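Local coordinates for protein cysteine desulfurase (Fervidobacterium islandicum, PDB 6A6E) that probably removes sulfur from L-cysteine as a pyridoxal-phosphate-dependent SufS cysteine desulfurase, supplying persulfide sulfur for iron-sulfur cluster assembly, at residues S62-A67 and E74-Y79; G263-K268 and F283-Q288. All coordinates share one frame; numbering follows the deposited sequence.

Contact 1 (S62-A67 and E74-Y79); sequences SNIHRA and EATVAY
The ring of Tyr79 has the CD1 methyl of Ile64 over one face, and its OH is hydrogen-bonded to Glu284 OE1. The His65 ring also has Ile64 on one face, where CG1 sits toward the rim. Ile64 therefore touches two flat groups, one from its own loop and one from helix 70-90. This is a loop folding back onto the helix that follows it, in an enzyme of the class-V aminotransferase family.

The contact with Tyr79 is a CH-pi interaction: Ile64 CD1 lies 3.6 Å from the ring centroid, 22° off the normal, and is drawn toward CD2 at 3.3 Å. The two side chains cross at about a right angle. Ile64 holds CG1 between the backbone N and the carbonyl carbon (chi1 54°), which leaves CG2 beside the backbone N, where it packs on Ala75, 3.7 Å from that residue's CB. Ala75 CB also touches the carbonyl of Ser62, 3.4 Å from O. Ile64 thus packs on the helix face bearing Ala75 and Tyr79, where Phe56 of helix 47-59 also meets Ala75, and Ile290 of helix 290-306 packs on Ile64.

Thr76 supplies the polar part. Its hydroxyl gives its proton to Ala72 O, one turn back in the helix, and accepts from the loop, so one side-chain oxygen ties loop backbone to helix. Behind the loop lies the second subunit, whose Arg371 hydrogen-bonds to Asn63 O and Arg66 O, placing this fold-back at the dimer interface. Asn63 OD1 turns back on its own chain, taking the Ile64 N-H on an in-plane lone pair at 2.8 Å. The bond that crosses to the helix runs from His65 N to Thr76 OG1, 3.0 Å long with an angle of 151° at the hydrogen.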
loop_
_atom_site.group_PDB
_atom_site.type_symbol
_atom_site.label_atom_id
_atom_site.label_comp_id
_atom_site.label_asym_id
_atom_site.label_seq_id
_atom_site.Cartn_x
_atom_site.Cartn_y
_atom_site.Cartn_z
ATOM N N SER A 62 6.556 -11.303 10.941
ATOM C CA SER A 62 5.426 -11.173 11.817
ATOM C C SER A 62 5.057 -9.711 11.816
ATOM O O SER A 62 5.743 -8.929 11.242
ATOM C CB SER A 62 5.769 -11.501 13.275
ATOM O OG SER A 62 5.764 -12.868 13.504
ATOM N N ASN A 63 3.983 -9.338 12.499
ATOM C CA ASN A 63 3.614 -7.930 12.551
ATOM C C ASN A 63 4.572 -7.239 13.506
ATOM O O ASN A 63 5.166 -7.871 14.391
ATOM C CB ASN A 63 2.158 -7.720 12.946
ATOM C CG ASN A 63 1.584 -6.432 12.309
ATOM O OD1 ASN A 63 2.357 -5.465 12.013
ATOM N ND2 ASN A 63 0.263 -6.405 12.077
ATOM N N ILE A 64 4.731 -5.952 13.335
ATOM C CA ILE A 64 5.826 -5.257 13.952
ATOM C C ILE A 64 5.388 -4.248 15.023
ATOM O O ILE A 64 4.229 -3.889 15.095
ATOM C CB ILE A 64 6.593 -4.499 12.874
ATOM C CG1 ILE A 64 5.704 -3.578 12.037
ATOM C CG2 ILE A 64 7.282 -5.472 11.967
ATOM C CD1 ILE A 64 6.584 -2.622 11.212
ATOM N N HIS A 65 6.344 -3.730 15.756
ATOM C CA HIS A 65 6.147 -2.838 16.932
ATOM C C HIS A 65 5.566 -3.677 18.117
ATOM O O HIS A 65 5.011 -4.747 17.905
ATOM C CB HIS A 65 5.276 -1.568 16.639
ATOM C CG HIS A 65 5.685 -0.823 15.413
ATOM N ND1 HIS A 65 6.967 -0.347 15.234
ATOM C CD2 HIS A 65 5.007 -0.506 14.277
ATOM C CE1 HIS A 65 7.072 0.219 14.046
ATOM N NE2 HIS A 65 5.891 0.168 13.457
ATOM N N ARG A 66 5.736 -3.195 19.345
ATOM C CA ARG A 66 5.249 -3.928 20.566
ATOM C C ARG A 66 5.730 -5.356 20.488
ATOM O O ARG A 66 4.939 -6.313 20.614
ATOM C CB ARG A 66 3.688 -3.921 20.677
ATOM C CG ARG A 66 3.046 -2.589 21.101
ATOM C CD ARG A 66 1.497 -2.574 20.935
ATOM N NE ARG A 66 1.047 -2.283 19.552
ATOM C CZ ARG A 66 1.293 -1.131 18.902
ATOM N NH1 ARG A 66 1.955 -0.151 19.500
ATOM N NH2 ARG A 66 0.887 -0.938 17.651
ATOM N N ALA A 67 7.000 -5.512 20.165
ATOM C CA ALA A 67 7.493 -6.816 19.738
ATOM C C ALA A 67 7.978 -7.539 20.986
ATOM O O ALA A 67 8.880 -7.048 21.640
ATOM C CB ALA A 67 8.660 -6.653 18.789
ATOM N N GLU A 74 12.558 -9.582 15.086
ATOM C CA GLU A 74 13.288 -9.641 13.850
ATOM C C GLU A 74 12.625 -8.732 12.808
ATOM O O GLU A 74 13.314 -7.979 12.093
ATOM C CB GLU A 74 13.378 -11.096 13.345
ATOM C CG GLU A 74 14.308 -11.963 14.195
ATOM C CD GLU A 74 14.374 -13.445 13.786
ATOM O OE1 GLU A 74 13.705 -13.897 12.825
ATOM O OE2 GLU A 74 15.146 -14.192 14.428
ATOM N N ALA A 75 11.295 -8.823 12.701
ATOM C CA ALA A 75 10.575 -8.113 11.644
ATOM C C ALA A 75 10.655 -6.634 11.982
ATOM O O ALA A 75 10.857 -5.812 11.126
ATOM C CB ALA A 75 9.149 -8.628 11.561
ATOM N N THR A 76 10.527 -6.283 13.253
ATOM C CA THR A 76 10.554 -4.900 13.651
ATOM C C THR A 76 11.916 -4.245 13.390
ATOM O O THR A 76 12.034 -3.115 12.832
ATOM C CB THR A 76 10.164 -4.736 15.150
ATOM O OG1 THR A 76 8.868 -5.283 15.373
ATOM C CG2 THR A 76 10.109 -3.289 15.534
ATOM N N VAL A 77 12.952 -4.946 13.790
ATOM C CA VAL A 77 14.340 -4.490 13.520
ATOM C C VAL A 77 14.591 -4.327 12.010
ATOM O O VAL A 77 15.103 -3.307 11.566
ATOM C CB VAL A 77 15.342 -5.479 14.179
ATOM C CG1 VAL A 77 16.756 -5.283 13.720
ATOM C CG2 VAL A 77 15.282 -5.374 15.708
ATOM N N ALA A 78 14.146 -5.278 11.215
ATOM C CA ALA A 78 14.393 -5.200 9.771
ATOM C C ALA A 78 13.678 -4.008 9.183
ATOM O O ALA A 78 14.251 -3.304 8.335
ATOM C CB ALA A 78 14.014 -6.508 9.063
ATOM N N TYR A 79 12.436 -3.764 9.608
ATOM C CA TYR A 79 11.658 -2.616 9.116
ATOM C C TYR A 79 12.309 -1.278 9.465
ATOM O O TYR A 79 12.438 -0.383 8.623
ATOM C CB TYR A 79 10.226 -2.675 9.661
ATOM C CG TYR A 79 9.265 -1.643 9.162
ATOM C CD1 TYR A 79 8.631 -1.754 7.903
ATOM C CD2 TYR A 79 8.889 -0.558 9.989
ATOM C CE1 TYR A 79 7.698 -0.786 7.493
ATOM C CE2 TYR A 79 7.949 0.389 9.582
ATOM C CZ TYR A 79 7.381 0.285 8.318
ATOM O OH TYR A 79 6.473 1.269 7.995
#

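Contact 2 (G263-K268 and F283-Q288); sequences GEMIDK and FEAGTQ. With PLP (pyridoxal-5'-phosphate), chain Q.
Gly263 O is gripped by two backbone N-H groups that reach it from opposite faces of its carbonyl plane: Gly286 N across the contact at 3.0 Å, and Met265 N at 2.8 Å. The Met265 bond closes a classic gamma turn with Glu264, at positive phi, in its middle. The Gly286 bond is almost straight, 178° at the hydrogen, though its donor stands well above the carbonyl plane.

Beside it the packing is light. Met265 CG meets Ala285 CB at 3.9 Å, and Met265 CB rests against Glu284 O. With CG lodged between the backbone N and carbonyl carbon (chi1 59°) and two further bends, the methionine chain curls away toward Pro258 and Phe276.

Residues 283-288 bring Thr287 to a cofactor site at the subunit interface, as is usual in fold-type I PLP enzymes. Gly286 has positive phi (71°), a conformation that suits glycine, and a beta carbon there would be crowded by the phosphate oxygen PLP O1P. Ser233, Gln213, Thr104 and His235 of the second subunit hydrogen-bond to the same PLP. Gln288 NE2 reaches back to Gly286 O at 3.2 Å. Thr287 holds its hydroxyl beside its own backbone N, and both donate to one phosphate oxygen: Thr287 N lies 2.9 Å from PLP O3P and Thr287 OG1 2.7 Å from it, while OG1 also accepts from Asn63 ND2.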
loop_
_atom_site.group_PDB
_atom_site.type_symbol
_atom_site.label_atom_id
_atom_site.label_comp_id
_atom_site.label_asym_id
_atom_site.label_seq_id
_atom_site.Cartn_x
_atom_site.Cartn_y
_atom_site.Cartn_z
ATOM N N GLY A 263 -4.276 2.312 14.153
ATOM C CA GLY A 263 -3.325 1.813 15.068
ATOM C C GLY A 263 -1.944 2.278 14.777
ATOM O O GLY A 263 -1.686 2.841 13.677
ATOM N N GLU A 264 -1.121 2.160 15.825
ATOM C CA GLU A 264 0.290 2.569 15.891
ATOM C C GLU A 264 0.548 4.088 15.862
ATOM O O GLU A 264 1.458 4.553 16.527
ATOM C CB GLU A 264 1.115 1.894 14.789
ATOM C CG GLU A 264 2.564 2.356 14.674
ATOM C CD GLU A 264 3.446 2.084 15.893
ATOM O OE1 GLU A 264 3.074 1.309 16.796
ATOM O OE2 GLU A 264 4.571 2.621 15.928
ATOM N N MET A 265 -0.194 4.825 15.069
ATOM C CA MET A 265 0.004 6.252 14.982
ATOM C C MET A 265 -0.546 7.039 16.177
ATOM O O MET A 265 -0.321 8.253 16.267
ATOM C CB MET A 265 -0.544 6.810 13.661
ATOM C CG MET A 265 -2.011 6.593 13.371
ATOM S SD MET A 265 -3.213 7.668 14.188
ATOM C CE MET A 265 -2.721 9.205 13.383
ATOM N N ILE A 266 -1.306 6.358 17.038
ATOM C CA ILE A 266 -1.874 6.976 18.226
ATOM C C ILE A 266 -0.891 6.843 19.396
ATOM O O ILE A 266 0.130 6.060 19.359
ATOM C CB ILE A 266 -3.310 6.420 18.580
ATOM C CG1 ILE A 266 -3.370 4.902 18.632
ATOM C CG2 ILE A 266 -4.313 6.880 17.544
ATOM C CD1 ILE A 266 -2.634 4.282 19.824
ATOM N N ASP A 267 -1.175 7.633 20.410
ATOM C CA ASP A 267 -0.507 7.495 21.742
ATOM C C ASP A 267 -1.631 7.048 22.684
ATOM O O ASP A 267 -1.637 5.894 23.093
ATOM C CB ASP A 267 0.134 8.831 22.160
ATOM C CG ASP A 267 0.665 8.834 23.633
ATOM O OD1 ASP A 267 0.669 7.771 24.266
ATOM O OD2 ASP A 267 1.033 9.928 24.125
ATOM N N LYS A 268 -2.629 7.926 22.926
ATOM C CA LYS A 268 -3.784 7.555 23.772
ATOM C C LYS A 268 -5.094 7.700 23.048
ATOM O O LYS A 268 -5.385 8.726 22.450
ATOM C CB LYS A 268 -3.920 8.420 25.061
ATOM C CG LYS A 268 -2.837 8.206 26.083
ATOM C CD LYS A 268 -2.654 6.715 26.439
ATOM C CE LYS A 268 -1.615 6.486 27.525
ATOM N NZ LYS A 268 -0.339 7.213 27.298
ATOM N N PHE A 283 2.594 9.145 11.310
ATOM C CA PHE A 283 2.085 9.189 9.958
ATOM C C PHE A 283 2.008 7.824 9.275
ATOM O O PHE A 283 1.792 7.768 8.063
ATOM C CB PHE A 283 2.898 10.166 9.107
ATOM C CG PHE A 283 2.877 11.562 9.656
ATOM C CD1 PHE A 283 1.722 12.274 9.628
ATOM C CD2 PHE A 283 3.969 12.096 10.296
ATOM C CE1 PHE A 283 1.644 13.530 10.149
ATOM C CE2 PHE A 283 3.917 13.378 10.837
ATOM C CZ PHE A 283 2.739 14.100 10.768
ATOM N N GLU A 284 2.137 6.766 10.074
ATOM C CA GLU A 284 1.919 5.362 9.657
ATOM C C GLU A 284 0.753 4.682 10.382
ATOM O O GLU A 284 0.901 4.241 11.477
ATOM C CB GLU A 284 3.222 4.555 9.817
ATOM C CG GLU A 284 4.289 5.062 8.818
ATOM C CD GLU A 284 5.671 4.388 8.861
ATOM O OE1 GLU A 284 5.864 3.349 9.563
ATOM O OE2 GLU A 284 6.551 4.862 8.096
ATOM N N ALA A 285 -0.411 4.680 9.748
ATOM C CA ALA A 285 -1.626 4.141 10.295
ATOM C C ALA A 285 -1.824 2.694 9.901
ATOM O O ALA A 285 -1.851 2.373 8.722
ATOM C CB ALA A 285 -2.817 5.002 9.875
ATOM N N GLY A 286 -1.929 1.830 10.900
ATOM C CA GLY A 286 -2.125 0.395 10.703
ATOM C C GLY A 286 -0.880 -0.316 10.145
ATOM O O GLY A 286 0.212 0.209 10.075
ATOM N N THR A 287 -1.051 -1.536 9.759
ATOM C CA THR A 287 0.089 -2.329 9.271
ATOM C C THR A 287 0.550 -1.790 7.900
ATOM O O THR A 287 -0.226 -1.725 6.914
ATOM C CB THR A 287 -0.308 -3.823 9.170
ATOM O OG1 THR A 287 -0.883 -4.262 10.407
ATOM C CG2 THR A 287 0.921 -4.657 8.847
ATOM N N GLN A 288 1.811 -1.419 7.835
ATOM C CA GLN A 288 2.355 -0.912 6.617
ATOM C C GLN A 288 2.750 -2.085 5.695
ATOM O O GLN A 288 2.589 -3.257 6.059
ATOM C CB GLN A 288 3.536 -0.030 6.968
ATOM C CG GLN A 288 3.127 1.221 7.709
ATOM C CD GLN A 288 2.065 2.031 6.976
ATOM O OE1 GLN A 288 2.271 2.480 5.834
ATOM N NE2 GLN A 288 0.888 2.196 7.630
HETATM N N1 PLP Q . -9.577 -4.372 12.614
HETATM C C2 PLP Q . -9.406 -5.518 13.271
HETATM C C2A PLP Q . -10.529 -6.169 13.987
HETATM C C3 PLP Q . -8.091 -6.211 13.180
HETATM O O3 PLP Q . -7.898 -7.427 13.748
HETATM C C4 PLP Q . -7.036 -5.545 12.401
HETATM C C4A PLP Q . -5.748 -6.185 12.251
HETATM C C5 PLP Q . -7.330 -4.202 11.811
HETATM C C6 PLP Q . -8.616 -3.697 11.966
HETATM C C5A PLP Q . -6.253 -3.419 11.073
HETATM O O4P PLP Q . -5.619 -4.064 9.992
HETATM P P PLP Q . -4.292 -3.489 9.217
HETATM O O1P PLP Q . -4.839 -2.277 8.540
HETATM O O2P PLP Q . -3.979 -4.634 8.292
HETATM O O3P PLP Q . -3.338 -3.252 10.370
#

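Contact 1 is complete in sequence before contact 2 begins, yet their centres lie about 14 Å apart, within one class-V aminotransferase range. Helix 70-90 carries half of contact 1; the 283-288 segment of contact 2 leads into helix 290-306, which packs against contact 1. The two contacts also touch directly: His65 CD2 lies 3.4 Å from Glu264 CD, and a salt bridge joins Arg66 to Glu264. Both face the second subunit, several of whose residues hydrogen-bond to the PLP that Thr287 also holds; this is consistent with the two contacts forming a patch lent to the partner's active site, one built only in the dimer.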